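Side-chain contacts in protein Ta0487 (Thermoplasma acidophilum, PDB 3KBQ), which is of unknown function but belongs to the CinA family, the piece studied here being the probable molybdopterin-binding domain of a longer chain: residues N22-F27 with K155-L160; G29-Y34 with A163-I168; A55-L60 with A85-Q90; L116-I121 with V132-G137. One frame throughout, in Å; residues are numbered along the deposited sequence.

Contact 1 (N22-F27 with K155-L160); sequences NTNAAF and KEMEAL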
loop_
_atom_site.group_PDB
_atom_site.type_symbol
_atom_site.label_atom_id
_atom_site.label_comp_id
_atom_site.label_asym_id
_atom_site.label_seq_id
_atom_site.Cartn_x
_atom_site.Cartn_y
_atom_site.Cartn_z
ATOM N N ASN B 22 2.410 -1.807 9.223
ATOM C CA ASN B 22 2.055 -2.921 8.353
ATOM C C ASN B 22 3.044 -4.090 8.328
ATOM O O ASN B 22 3.716 -4.334 7.313
ATOM C CB ASN B 22 1.797 -2.437 6.928
ATOM C CG ASN B 22 0.924 -3.424 6.129
ATOM O OD1 ASN B 22 0.718 -4.574 6.531
ATOM N ND2 ASN B 22 0.450 -2.983 4.987
ATOM N N THR B 23 3.060 -4.880 9.386
ATOM C CA THR B 23 3.971 -6.027 9.425
ATOM C C THR B 23 3.522 -7.156 8.531
ATOM O O THR B 23 4.357 -7.907 8.051
ATOM C CB THR B 23 4.126 -6.638 10.857
ATOM O OG1 THR B 23 2.847 -7.112 11.292
ATOM C CG2 THR B 23 4.623 -5.601 11.848
ATOM N N ASN B 24 2.211 -7.320 8.321
ATOM C CA ASN B 24 1.769 -8.369 7.420
ATOM C C ASN B 24 2.333 -8.181 6.002
ATOM O O ASN B 24 2.754 -9.144 5.373
ATOM C CB ASN B 24 0.228 -8.469 7.360
ATOM C CG ASN B 24 -0.359 -9.076 8.633
ATOM O OD1 ASN B 24 0.378 -9.549 9.502
ATOM N ND2 ASN B 24 -1.685 -9.124 8.712
ATOM N N ALA B 25 2.322 -6.956 5.497
ATOM C CA ALA B 25 2.779 -6.722 4.125
ATOM C C ALA B 25 4.277 -7.061 4.006
ATOM O O ALA B 25 4.717 -7.586 2.994
ATOM C CB ALA B 25 2.483 -5.248 3.668
ATOM N N ALA B 26 5.043 -6.793 5.055
ATOM C CA ALA B 26 6.469 -7.189 5.102
ATOM C C ALA B 26 6.615 -8.684 5.063
ATOM O O ALA B 26 7.389 -9.189 4.297
ATOM C CB ALA B 26 7.221 -6.603 6.328
ATOM N N PHE B 27 5.889 -9.386 5.912
ATOM C CA PHE B 27 5.989 -10.846 5.945
ATOM C C PHE B 27 5.570 -11.452 4.580
ATOM O O PHE B 27 6.257 -12.324 4.048
ATOM C CB PHE B 27 5.129 -11.428 7.068
ATOM C CG PHE B 27 5.156 -12.952 7.120
ATOM C CD1 PHE B 27 5.989 -13.611 8.000
ATOM C CD2 PHE B 27 4.324 -13.717 6.306
ATOM C CE1 PHE B 27 6.021 -15.021 8.053
ATOM C CE2 PHE B 27 4.359 -15.123 6.370
ATOM C CZ PHE B 27 5.220 -15.747 7.231
ATOM N N LYS B 155 -0.530 -14.047 13.352
ATOM C CA LYS B 155 -0.279 -15.459 13.602
ATOM C C LYS B 155 -1.129 -16.351 12.666
ATOM O O LYS B 155 -0.668 -17.381 12.160
ATOM C CB LYS B 155 -0.528 -15.760 15.076
ATOM C CG LYS B 155 -0.291 -17.188 15.476
ATOM C CD LYS B 155 -0.732 -17.353 16.926
ATOM C CE LYS B 155 -0.322 -18.713 17.456
ATOM N NZ LYS B 155 1.166 -18.759 17.662
ATOM N N GLU B 156 -2.364 -15.935 12.401
ATOM C CA GLU B 156 -3.246 -16.690 11.509
ATOM C C GLU B 156 -2.780 -16.515 10.062
ATOM O O GLU B 156 -2.739 -17.480 9.288
ATOM C CB GLU B 156 -4.688 -16.184 11.658
ATOM C CG GLU B 156 -5.220 -16.339 13.073
ATOM C CD GLU B 156 -6.647 -15.780 13.218
ATOM O OE1 GLU B 156 -7.478 -15.840 12.261
ATOM O OE2 GLU B 156 -6.925 -15.270 14.303
ATOM N N MET B 157 -2.443 -15.272 9.691
ATOM C CA MET B 157 -2.094 -14.951 8.303
ATOM C C MET B 157 -0.888 -15.839 7.963
ATOM O O MET B 157 -0.917 -16.565 6.949
ATOM C CB MET B 157 -1.790 -13.445 8.133
ATOM C CG MET B 157 -1.292 -12.984 6.707
ATOM S SD MET B 157 0.434 -13.457 6.326
ATOM C CE MET B 157 1.258 -12.361 7.497
ATOM N N GLU B 158 0.112 -15.855 8.860
ATOM C CA GLU B 158 1.382 -16.547 8.615
ATOM C C GLU B 158 1.209 -18.065 8.587
ATOM O O GLU B 158 1.768 -18.733 7.703
ATOM C CB GLU B 158 2.459 -16.121 9.608
ATOM C CG GLU B 158 2.679 -14.593 9.566
ATOM C CD GLU B 158 3.624 -14.056 10.653
ATOM O OE1 GLU B 158 4.204 -14.850 11.402
ATOM O OE2 GLU B 158 3.822 -12.820 10.722
ATOM N N ALA B 159 0.369 -18.583 9.483
ATOM C CA ALA B 159 0.057 -20.002 9.494
ATOM C C ALA B 159 -0.580 -20.435 8.173
ATOM O O ALA B 159 -0.159 -21.409 7.577
ATOM C CB ALA B 159 -0.841 -20.358 10.663
ATOM N N LEU B 160 -1.579 -19.709 7.712
ATOM C CA LEU B 160 -2.285 -20.084 6.476
ATOM C C LEU B 160 -1.413 -19.910 5.208
ATOM O O LEU B 160 -1.446 -20.731 4.277
ATOM C CB LEU B 160 -3.559 -19.252 6.356
ATOM C CG LEU B 160 -4.801 -19.656 7.180
ATOM C CD1 LEU B 160 -5.652 -18.455 7.377
ATOM C CD2 LEU B 160 -5.632 -20.638 6.455
HETATM O O HOH W 1 2.897 -10.077 10.219
#
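Phe-27 packs against Glu-158 and Met-157 in a side-chain contact between two nearly parallel helices, 23-34 and 154-163, whose axes, over these segments, come within 10.8 Å at an angle of 16°. The heart of it is a stack of unlike groups. Glu-158 lays its aliphatic part over one face of the Phe-27 ring, with CG 3.5 Å from the ring centroid in a CH-pi contact. Because the Glu-158 side chain is extended beyond CG, the carboxylate continues across the same face, its plane 6° from that of the ring, and Glu-158 OE2 lies 3.6 Å from Phe-27 CD1. Met-157 instead approaches obliquely: bends at its second and third torsions bring CE to 3.6 Å from Phe-27 CD2, while SD makes a Met-aromatic contact. Met-157 CE is also 3.6 Å from Asn-24 OD1. In this alpha/beta domain the two helices belong to one layer beside the mixed sheet, and Met-157 also touches Leu-150 of strand 145-150. A water joins the polar ends, donating to Asn-24 OD1 and Glu-158 OE2 and accepting from Thr-23 OG1, so the two helices share a bridge although no direct hydrogen bond links the segments. Asn-24 ND2 bonds to Gly-152 O, which helps to fix the turn of the amide. Asn-22, just ahead of helix 23-34, is its N-cap, Asn-22 OD1 accepting from Ala-25 N at 3.1 Å.

Contact 2 (G29-Y34 with A163-I168); sequences GNFLTY and AMEKDI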
loop_
_atom_site.group_PDB
_atom_site.type_symbol
_atom_site.label_atom_id
_atom_site.label_comp_id
_atom_site.label_asym_id
_atom_site.label_seq_id
_atom_site.Cartn_x
_atom_site.Cartn_y
_atom_site.Cartn_z
ATOM N N GLY B 29 5.524 -9.884 1.587
ATOM C CA GLY B 29 6.527 -9.467 0.613
ATOM C C GLY B 29 7.767 -10.346 0.666
ATOM O O GLY B 29 8.288 -10.760 -0.376
ATOM N N ASN B 30 8.220 -10.637 1.889
ATOM C CA ASN B 30 9.403 -11.461 2.067
ATOM C C ASN B 30 9.133 -12.919 1.655
ATOM O O ASN B 30 9.971 -13.533 0.982
ATOM C CB ASN B 30 9.909 -11.391 3.524
ATOM C CG ASN B 30 11.177 -12.224 3.732
ATOM O OD1 ASN B 30 12.225 -11.947 3.153
ATOM N ND2 ASN B 30 11.068 -13.252 4.525
ATOM N N PHE B 31 7.961 -13.450 2.027
ATOM C CA PHE B 31 7.561 -14.822 1.682
ATOM C C PHE B 31 7.539 -14.985 0.165
ATOM O O PHE B 31 8.101 -15.940 -0.347
ATOM C CB PHE B 31 6.200 -15.161 2.299
ATOM C CG PHE B 31 5.690 -16.569 1.976
ATOM C CD1 PHE B 31 5.970 -17.635 2.821
ATOM C CD2 PHE B 31 4.884 -16.800 0.860
ATOM C CE1 PHE B 31 5.490 -18.944 2.528
ATOM C CE2 PHE B 31 4.401 -18.109 0.568
ATOM C CZ PHE B 31 4.719 -19.164 1.413
ATOM N N LEU B 32 6.927 -14.023 -0.535
ATOM C CA LEU B 32 6.801 -14.111 -2.003
ATOM C C LEU B 32 8.166 -13.961 -2.689
ATOM O O LEU B 32 8.481 -14.730 -3.609
ATOM C CB LEU B 32 5.841 -13.051 -2.540
ATOM C CG LEU B 32 4.406 -13.211 -2.005
ATOM C CD1 LEU B 32 3.573 -12.012 -2.371
ATOM C CD2 LEU B 32 3.860 -14.511 -2.590
ATOM N N THR B 33 8.939 -12.973 -2.244
ATOM C CA THR B 33 10.334 -12.786 -2.694
ATOM C C THR B 33 11.162 -14.050 -2.521
ATOM O O THR B 33 11.918 -14.467 -3.445
ATOM C CB THR B 33 11.035 -11.604 -1.958
ATOM O OG1 THR B 33 10.296 -10.420 -2.188
ATOM C CG2 THR B 33 12.511 -11.351 -2.493
ATOM N N TYR B 34 11.040 -14.649 -1.346
ATOM C CA TYR B 34 11.736 -15.868 -1.023
ATOM C C TYR B 34 11.383 -16.963 -2.028
ATOM O O TYR B 34 12.258 -17.756 -2.384
ATOM C CB TYR B 34 11.378 -16.363 0.382
ATOM C CG TYR B 34 12.187 -17.568 0.869
ATOM C CD1 TYR B 34 13.473 -17.416 1.423
ATOM C CD2 TYR B 34 11.655 -18.860 0.784
ATOM C CE1 TYR B 34 14.212 -18.542 1.882
ATOM C CE2 TYR B 34 12.405 -20.001 1.200
ATOM C CZ TYR B 34 13.653 -19.826 1.762
ATOM O OH TYR B 34 14.327 -20.941 2.210
ATOM N N ALA B 163 0.796 -22.893 5.074
ATOM C CA ALA B 163 -0.003 -24.037 4.622
ATOM C C ALA B 163 -0.330 -24.039 3.104
ATOM O O ALA B 163 -0.640 -25.091 2.536
ATOM C CB ALA B 163 -1.282 -24.126 5.431
ATOM N N MET B 164 -0.289 -22.856 2.482
ATOM C CA MET B 164 -0.571 -22.661 1.048
ATOM C C MET B 164 0.688 -22.712 0.174
ATOM O O MET B 164 0.605 -22.464 -1.028
ATOM C CB MET B 164 -1.229 -21.283 0.816
ATOM C CG MET B 164 -2.698 -21.180 1.230
ATOM S SD MET B 164 -3.614 -22.622 0.591
ATOM C CE MET B 164 -3.424 -22.321 -1.163
ATOM N N GLU B 165 1.845 -23.014 0.765
ATOM C CA GLU B 165 3.119 -22.810 0.066
ATOM C C GLU B 165 3.243 -23.669 -1.190
ATOM O O GLU B 165 3.893 -23.274 -2.166
ATOM C CB GLU B 165 4.295 -23.059 0.995
ATOM C CG GLU B 165 5.648 -22.813 0.382
ATOM C CD GLU B 165 6.759 -22.981 1.402
ATOM O OE1 GLU B 165 6.473 -22.881 2.617
ATOM O OE2 GLU B 165 7.923 -23.216 0.997
ATOM N N LYS B 166 2.614 -24.837 -1.164
ATOM C CA LYS B 166 2.599 -25.715 -2.333
ATOM C C LYS B 166 1.750 -25.177 -3.487
ATOM O O LYS B 166 2.023 -25.494 -4.637
ATOM C CB LYS B 166 2.219 -27.131 -1.935
ATOM C CG LYS B 166 3.350 -27.800 -1.175
ATOM C CD LYS B 166 2.841 -28.824 -0.169
ATOM C CE LYS B 166 3.993 -29.404 0.644
ATOM N NZ LYS B 166 3.675 -30.787 1.110
ATOM N N ASP B 167 0.761 -24.331 -3.186
ATOM C CA ASP B 167 0.020 -23.595 -4.227
ATOM C C ASP B 167 0.801 -22.447 -4.850
ATOM O O ASP B 167 0.437 -21.933 -5.920
ATOM C CB ASP B 167 -1.286 -23.030 -3.670
ATOM C CG ASP B 167 -2.475 -23.925 -3.961
ATOM O OD1 ASP B 167 -3.040 -23.835 -5.088
ATOM O OD2 ASP B 167 -2.849 -24.713 -3.056
ATOM N N ILE B 168 1.871 -22.043 -4.169
ATOM C CA ILE B 168 2.598 -20.834 -4.497
ATOM C C ILE B 168 3.874 -21.127 -5.309
ATOM O O ILE B 168 4.389 -20.256 -6.015
ATOM C CB ILE B 168 2.846 -20.039 -3.181
ATOM C CG1 ILE B 168 1.518 -19.433 -2.701
ATOM C CG2 ILE B 168 3.952 -18.995 -3.309
ATOM C CD1 ILE B 168 0.546 -19.043 -3.840
#
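Phe-31 reaches from helix 23-34 to Glu-165 and Ile-168, near the C-terminal end of the modelled chain, on one side of the mixed sheet of this alpha/beta domain. The Ile-168 side is apolar and buried. With CG anti to the backbone N (chi1 179°), the Phe-31 ring extends across to Ile-168, whose CG2 lies 4.0 Å from Phe-31 CE2. Ile-168 also rests on Leu-65 of strand 65-69, and Leu-32, next to the aromatic residue, packs on the same leucine, so both segments share a footing on the sheet. The Glu-165 side is partly open to solvent. Glu-165 CB sits at the edge of the Phe-31 ring, in its plane, and Glu-165 CG is 3.9 Å from Phe-31 CZ, but the carboxylate stands almost perpendicular to the ring, 89° between planes, and so does not stack on it. Its OE2 is hydrogen-bonded to His-35 NE2, while His-35 ND1 bonds to Phe-31 O; the imidazole thus links the glutamate to the backbone of the helix that carries the phenylalanine. On the far flank of that helix, Thr-33 packs on Lys-17 of the second subunit. Here Gly-29 O receives two bonds from opposite faces of its plane, one from Thr-33 N and one from Thr-33 OG1, the latter 2.7 Å away.

Contact 3 (A55-L60 with A85-Q90); sequences AFRVAL and AKCIGQ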
loop_
_atom_site.group_PDB
_atom_site.type_symbol
_atom_site.label_atom_id
_atom_site.label_comp_id
_atom_site.label_asym_id
_atom_site.label_seq_id
_atom_site.Cartn_x
_atom_site.Cartn_y
_atom_site.Cartn_z
ATOM N N ALA B 55 -8.685 -2.385 -5.325
ATOM C CA ALA B 55 -7.342 -2.897 -5.066
ATOM C C ALA B 55 -7.180 -4.269 -5.740
ATOM O O ALA B 55 -6.205 -4.499 -6.450
ATOM C CB ALA B 55 -7.091 -2.979 -3.555
ATOM N N PHE B 56 -8.173 -5.141 -5.599
ATOM C CA PHE B 56 -8.070 -6.471 -6.219
ATOM C C PHE B 56 -8.001 -6.348 -7.735
ATOM O O PHE B 56 -7.214 -7.029 -8.363
ATOM C CB PHE B 56 -9.249 -7.423 -5.823
ATOM C CG PHE B 56 -9.059 -8.121 -4.493
ATOM C CD1 PHE B 56 -8.098 -9.124 -4.337
ATOM C CD2 PHE B 56 -9.848 -7.771 -3.390
ATOM C CE1 PHE B 56 -7.904 -9.737 -3.123
ATOM C CE2 PHE B 56 -9.671 -8.409 -2.148
ATOM C CZ PHE B 56 -8.709 -9.397 -2.009
ATOM N N ARG B 57 -8.834 -5.504 -8.331
ATOM C CA ARG B 57 -8.811 -5.344 -9.784
ATOM C C ARG B 57 -7.473 -4.823 -10.342
ATOM O O ARG B 57 -6.906 -5.378 -11.290
ATOM C CB ARG B 57 -9.948 -4.413 -10.241
ATOM C CG ARG B 57 -11.367 -4.981 -10.006
ATOM C CD ARG B 57 -11.444 -6.433 -10.473
ATOM N NE ARG B 57 -11.149 -6.572 -11.902
ATOM C CZ ARG B 57 -12.084 -6.751 -12.821
ATOM N NH1 ARG B 57 -13.356 -6.777 -12.437
ATOM N NH2 ARG B 57 -11.758 -6.907 -14.119
ATOM N N VAL B 58 -6.987 -3.742 -9.766
ATOM C CA VAL B 58 -5.645 -3.291 -10.119
ATOM C C VAL B 58 -4.554 -4.357 -9.869
ATOM O O VAL B 58 -3.732 -4.593 -10.769
ATOM C CB VAL B 58 -5.297 -1.959 -9.475
ATOM C CG1 VAL B 58 -3.986 -1.469 -10.001
ATOM C CG2 VAL B 58 -6.387 -0.940 -9.913
ATOM N N ALA B 59 -4.568 -4.988 -8.692
ATOM C CA ALA B 59 -3.587 -6.008 -8.411
ATOM C C ALA B 59 -3.603 -7.078 -9.502
ATOM O O ALA B 59 -2.529 -7.516 -9.994
ATOM C CB ALA B 59 -3.797 -6.620 -6.957
ATOM N N LEU B 60 -4.803 -7.450 -9.936
ATOM C CA LEU B 60 -4.951 -8.541 -10.910
ATOM C C LEU B 60 -4.499 -8.094 -12.298
ATOM O O LEU B 60 -3.971 -8.906 -13.095
ATOM C CB LEU B 60 -6.398 -9.033 -10.940
ATOM C CG LEU B 60 -6.861 -9.970 -9.822
ATOM C CD1 LEU B 60 -8.446 -10.102 -9.813
ATOM C CD2 LEU B 60 -6.226 -11.393 -9.960
ATOM N N ALA B 85 -15.716 -10.656 -4.073
ATOM C CA ALA B 85 -16.854 -11.184 -4.883
ATOM C C ALA B 85 -17.442 -10.159 -5.846
ATOM O O ALA B 85 -17.684 -10.455 -7.029
ATOM C CB ALA B 85 -17.972 -11.672 -3.977
ATOM N N LYS B 86 -17.675 -8.959 -5.321
ATOM C CA LYS B 86 -18.304 -7.887 -6.083
ATOM C C LYS B 86 -17.389 -7.535 -7.220
ATOM O O LYS B 86 -17.807 -7.354 -8.355
ATOM C CB LYS B 86 -18.500 -6.656 -5.191
ATOM C CG LYS B 86 -19.211 -5.512 -5.867
ATOM C CD LYS B 86 -19.086 -4.228 -5.006
ATOM C CE LYS B 86 -20.066 -3.193 -5.511
ATOM N NZ LYS B 86 -20.728 -2.590 -4.346
ATOM N N CYS B 87 -16.102 -7.466 -6.936
ATOM C CA CYS B 87 -15.236 -6.992 -7.975
ATOM C C CYS B 87 -15.004 -8.026 -9.093
ATOM O O CYS B 87 -14.648 -7.642 -10.189
ATOM C CB CYS B 87 -13.960 -6.433 -7.409
ATOM S SG CYS B 87 -12.677 -7.688 -7.197
ATOM N N ILE B 88 -15.228 -9.314 -8.839
ATOM C CA ILE B 88 -15.165 -10.297 -9.940
ATOM C C ILE B 88 -16.558 -10.621 -10.500
ATOM O O ILE B 88 -16.704 -11.478 -11.389
ATOM C CB ILE B 88 -14.427 -11.630 -9.584
ATOM C CG1 ILE B 88 -15.059 -12.315 -8.355
ATOM C CG2 ILE B 88 -12.947 -11.395 -9.342
ATOM C CD1 ILE B 88 -14.626 -13.767 -8.183
ATOM N N GLY B 89 -17.580 -9.952 -9.980
ATOM C CA GLY B 89 -18.917 -10.139 -10.524
ATOM C C GLY B 89 -19.637 -11.382 -10.050
ATOM O O GLY B 89 -20.563 -11.857 -10.715
ATOM N N GLN B 90 -19.271 -11.897 -8.877
ATOM C CA GLN B 90 -19.985 -13.073 -8.366
ATOM C C GLN B 90 -20.811 -12.798 -7.117
ATOM O O GLN B 90 -20.586 -11.818 -6.400
ATOM C CB GLN B 90 -19.018 -14.189 -8.070
ATOM C CG GLN B 90 -18.133 -14.509 -9.225
ATOM C CD GLN B 90 -17.390 -15.796 -9.024
ATOM O OE1 GLN B 90 -17.292 -16.329 -7.909
ATOM N NE2 GLN B 90 -16.860 -16.320 -10.112
#
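Phe-56 and Arg-57, successive residues of helix 49-62, meet Cys-87 at the end of helix 80-87. Phe-56 comes first and touches with its root alone: CB lies 3.7 Å from Cys-87 SG, while the ring turns off toward the sheet, resting on Val-66 and Ile-9 and meeting Phe-84 edge-to-face. Cys-87 SG faces Phe-56 because the cysteine's chi1 of 88° sets it between the backbone N and the carbonyl carbon. Arg-57 follows and wraps over the cysteine, bent at its second and third torsions. Arg-57 CD packs 3.7 Å from Cys-87 SG, and Arg-57 NH1 donates to Cys-87 O at 2.7 Å. The donor lies nearly on the extension of the C=O bond, yet the hydrogen bond is bent, with 135° at the hydrogen. The carbonyl belongs to a helix terminus closed by a Schellman motif: Gly-89 takes up positive phi, its N bonds back to Lys-86 O, and Gln-90 N reaches Ala-85 O. Carbonyls at such an end probably carry a favourable dipole for the cationic guanidinium. Val-58 faces elsewhere and packs on Trp-54 of the second subunit. One turn beyond Phe-56, Leu-60 points toward the other segment and touches Val-66 of strand 65-69.

Contact 4 (L116-I121 with V132-G137); sequences LKMAKI and VGTAPG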
loop_
_atom_site.group_PDB
_atom_site.type_symbol
_atom_site.label_atom_id
_atom_site.label_comp_id
_atom_site.label_asym_id
_atom_site.label_seq_id
_atom_site.Cartn_x
_atom_site.Cartn_y
_atom_site.Cartn_z
ATOM N N LEU B 116 -21.883 -16.192 11.064
ATOM C CA LEU B 116 -22.407 -16.941 9.957
ATOM C C LEU B 116 -21.821 -16.447 8.649
ATOM O O LEU B 116 -21.402 -17.280 7.836
ATOM C CB LEU B 116 -23.931 -16.828 9.873
ATOM C CG LEU B 116 -24.639 -17.506 8.681
ATOM C CD1 LEU B 116 -24.416 -19.033 8.713
ATOM C CD2 LEU B 116 -26.158 -17.216 8.715
ATOM N N LYS B 117 -21.771 -15.114 8.454
ATOM C CA LYS B 117 -21.355 -14.556 7.149
ATOM C C LYS B 117 -19.933 -14.966 6.771
ATOM O O LYS B 117 -19.578 -14.911 5.583
ATOM C CB LYS B 117 -21.613 -13.040 7.021
ATOM C CG LYS B 117 -20.602 -12.124 7.706
ATOM C CD LYS B 117 -19.502 -11.666 6.719
ATOM C CE LYS B 117 -18.088 -11.542 7.387
ATOM N NZ LYS B 117 -18.095 -11.251 8.861
ATOM N N MET B 118 -19.131 -15.419 7.746
ATOM C CA MET B 118 -17.775 -15.916 7.415
ATOM C C MET B 118 -17.779 -17.167 6.534
ATOM O O MET B 118 -16.739 -17.493 5.941
ATOM C CB MET B 118 -16.880 -16.174 8.667
ATOM C CG MET B 118 -16.421 -14.939 9.441
ATOM S SD MET B 118 -15.452 -15.348 10.940
ATOM C CE MET B 118 -16.376 -16.695 11.697
ATOM N N ALA B 119 -18.913 -17.871 6.446
ATOM C CA ALA B 119 -19.025 -19.016 5.518
ATOM C C ALA B 119 -19.502 -18.650 4.116
ATOM O O ALA B 119 -19.628 -19.535 3.269
ATOM C CB ALA B 119 -19.914 -20.138 6.113
ATOM N N LYS B 120 -19.812 -17.367 3.877
ATOM C CA LYS B 120 -20.351 -16.901 2.583
ATOM C C LYS B 120 -19.156 -16.648 1.646
ATOM O O LYS B 120 -18.223 -15.912 1.987
ATOM C CB LYS B 120 -21.232 -15.652 2.782
ATOM C CG LYS B 120 -22.673 -15.865 3.275
ATOM C CD LYS B 120 -23.657 -16.122 2.067
ATOM C CE LYS B 120 -25.108 -15.517 2.237
ATOM N NZ LYS B 120 -26.314 -16.479 2.439
ATOM N N ILE B 121 -19.140 -17.300 0.490
ATOM C CA ILE B 121 -17.935 -17.374 -0.354
ATOM C C ILE B 121 -18.428 -17.280 -1.803
ATOM O O ILE B 121 -19.525 -17.759 -2.072
ATOM C CB ILE B 121 -17.249 -18.732 -0.089
ATOM C CG1 ILE B 121 -16.154 -18.612 0.970
ATOM C CG2 ILE B 121 -16.640 -19.357 -1.298
ATOM C CD1 ILE B 121 -15.864 -20.001 1.609
ATOM N N VAL B 132 -5.868 -21.797 13.735
ATOM C CA VAL B 132 -5.555 -20.880 14.827
ATOM C C VAL B 132 -6.758 -20.025 15.198
ATOM O O VAL B 132 -7.072 -19.870 16.377
ATOM C CB VAL B 132 -4.414 -19.870 14.438
ATOM C CG1 VAL B 132 -4.064 -18.953 15.624
ATOM C CG2 VAL B 132 -3.189 -20.565 13.864
ATOM N N GLY B 133 -7.416 -19.430 14.205
ATOM C CA GLY B 133 -8.466 -18.464 14.502
ATOM C C GLY B 133 -9.749 -18.962 13.900
ATOM O O GLY B 133 -9.845 -20.127 13.519
ATOM N N THR B 134 -10.747 -18.103 13.759
ATOM C CA THR B 134 -12.007 -18.650 13.264
ATOM C C THR B 134 -12.300 -18.420 11.771
ATOM O O THR B 134 -13.049 -19.202 11.193
ATOM C CB THR B 134 -13.210 -18.256 14.139
ATOM O OG1 THR B 134 -13.260 -16.824 14.259
ATOM C CG2 THR B 134 -13.087 -18.917 15.508
ATOM N N ALA B 135 -11.750 -17.373 11.153
ATOM C CA ALA B 135 -12.094 -17.119 9.753
ATOM C C ALA B 135 -11.280 -18.023 8.806
ATOM O O ALA B 135 -10.048 -18.028 8.881
ATOM C CB ALA B 135 -11.885 -15.655 9.412
ATOM N N PRO B 136 -11.949 -18.794 7.941
ATOM C CA PRO B 136 -11.158 -19.512 6.929
ATOM C C PRO B 136 -10.406 -18.523 6.004
ATOM O O PRO B 136 -10.885 -17.395 5.796
ATOM C CB PRO B 136 -12.219 -20.257 6.106
ATOM C CG PRO B 136 -13.515 -19.647 6.456
ATOM C CD PRO B 136 -13.396 -19.030 7.798
ATOM N N GLY B 137 -9.253 -18.935 5.467
ATOM C CA GLY B 137 -8.678 -18.240 4.321
ATOM C C GLY B 137 -9.408 -18.685 3.062
ATOM O O GLY B 137 -10.227 -19.614 3.097
#
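Met-118 lies along the connection between strands 125-128 and 137-142, touching Thr-134, Ala-135 and Pro-136 in turn. The sulfur packs on the alanine: Met-118 SD is 3.9 Å from Ala-135 CB. The side chain runs straight through its second torsion (chi2 177°) and then bends at the third, carrying Met-118 CE obliquely to Thr-134, 4.0 Å from Thr-134 OG1. At its other end the residue offers its backbone: Pro-136 CG lies 3.9 Å from Met-118 O, a van der Waals touch, and no hydrogen bond joins the two segments. Farther out, Asn-130 ties the opposing loop together: OD1 accepts from the backbone N atoms of Val-132 and Gly-133 while ND2 donates to Ala-135 O. Next to the methionine, Lys-117 NZ bonds to the carbonyl oxygens of Gly-73, Thr-75 and Gln-114. Gly-73 and Thr-75 belong to the glycine-rich loop after strand 65-69, a signature of molybdopterin-binding domains of this family and probably, as in relatives, part of the ligand pocket.

In the fold
The four contacts belong to one alpha/beta domain built on a mixed six-stranded sheet. Contacts 1 and 2, with centres 11 Å apart, share helix 23-34, which meets first helix 154-163 and then the short helix 165-168; their segments alternate along the chain, so the N-terminal part is twice joined to the C-terminal one. Contacts 3 and 4 both form within the intervening sequence, contact 3 closing before contact 4 opens. Contact 3 lies across the chain's centre from contact 1, about 22 Å away between centres, and helps cover the other face of the sheet. Contact 4 touches contact 1, Val-132 and Gly-133 packing on helix 154-163, which couples the loop before strand 137-142 to the paired helices.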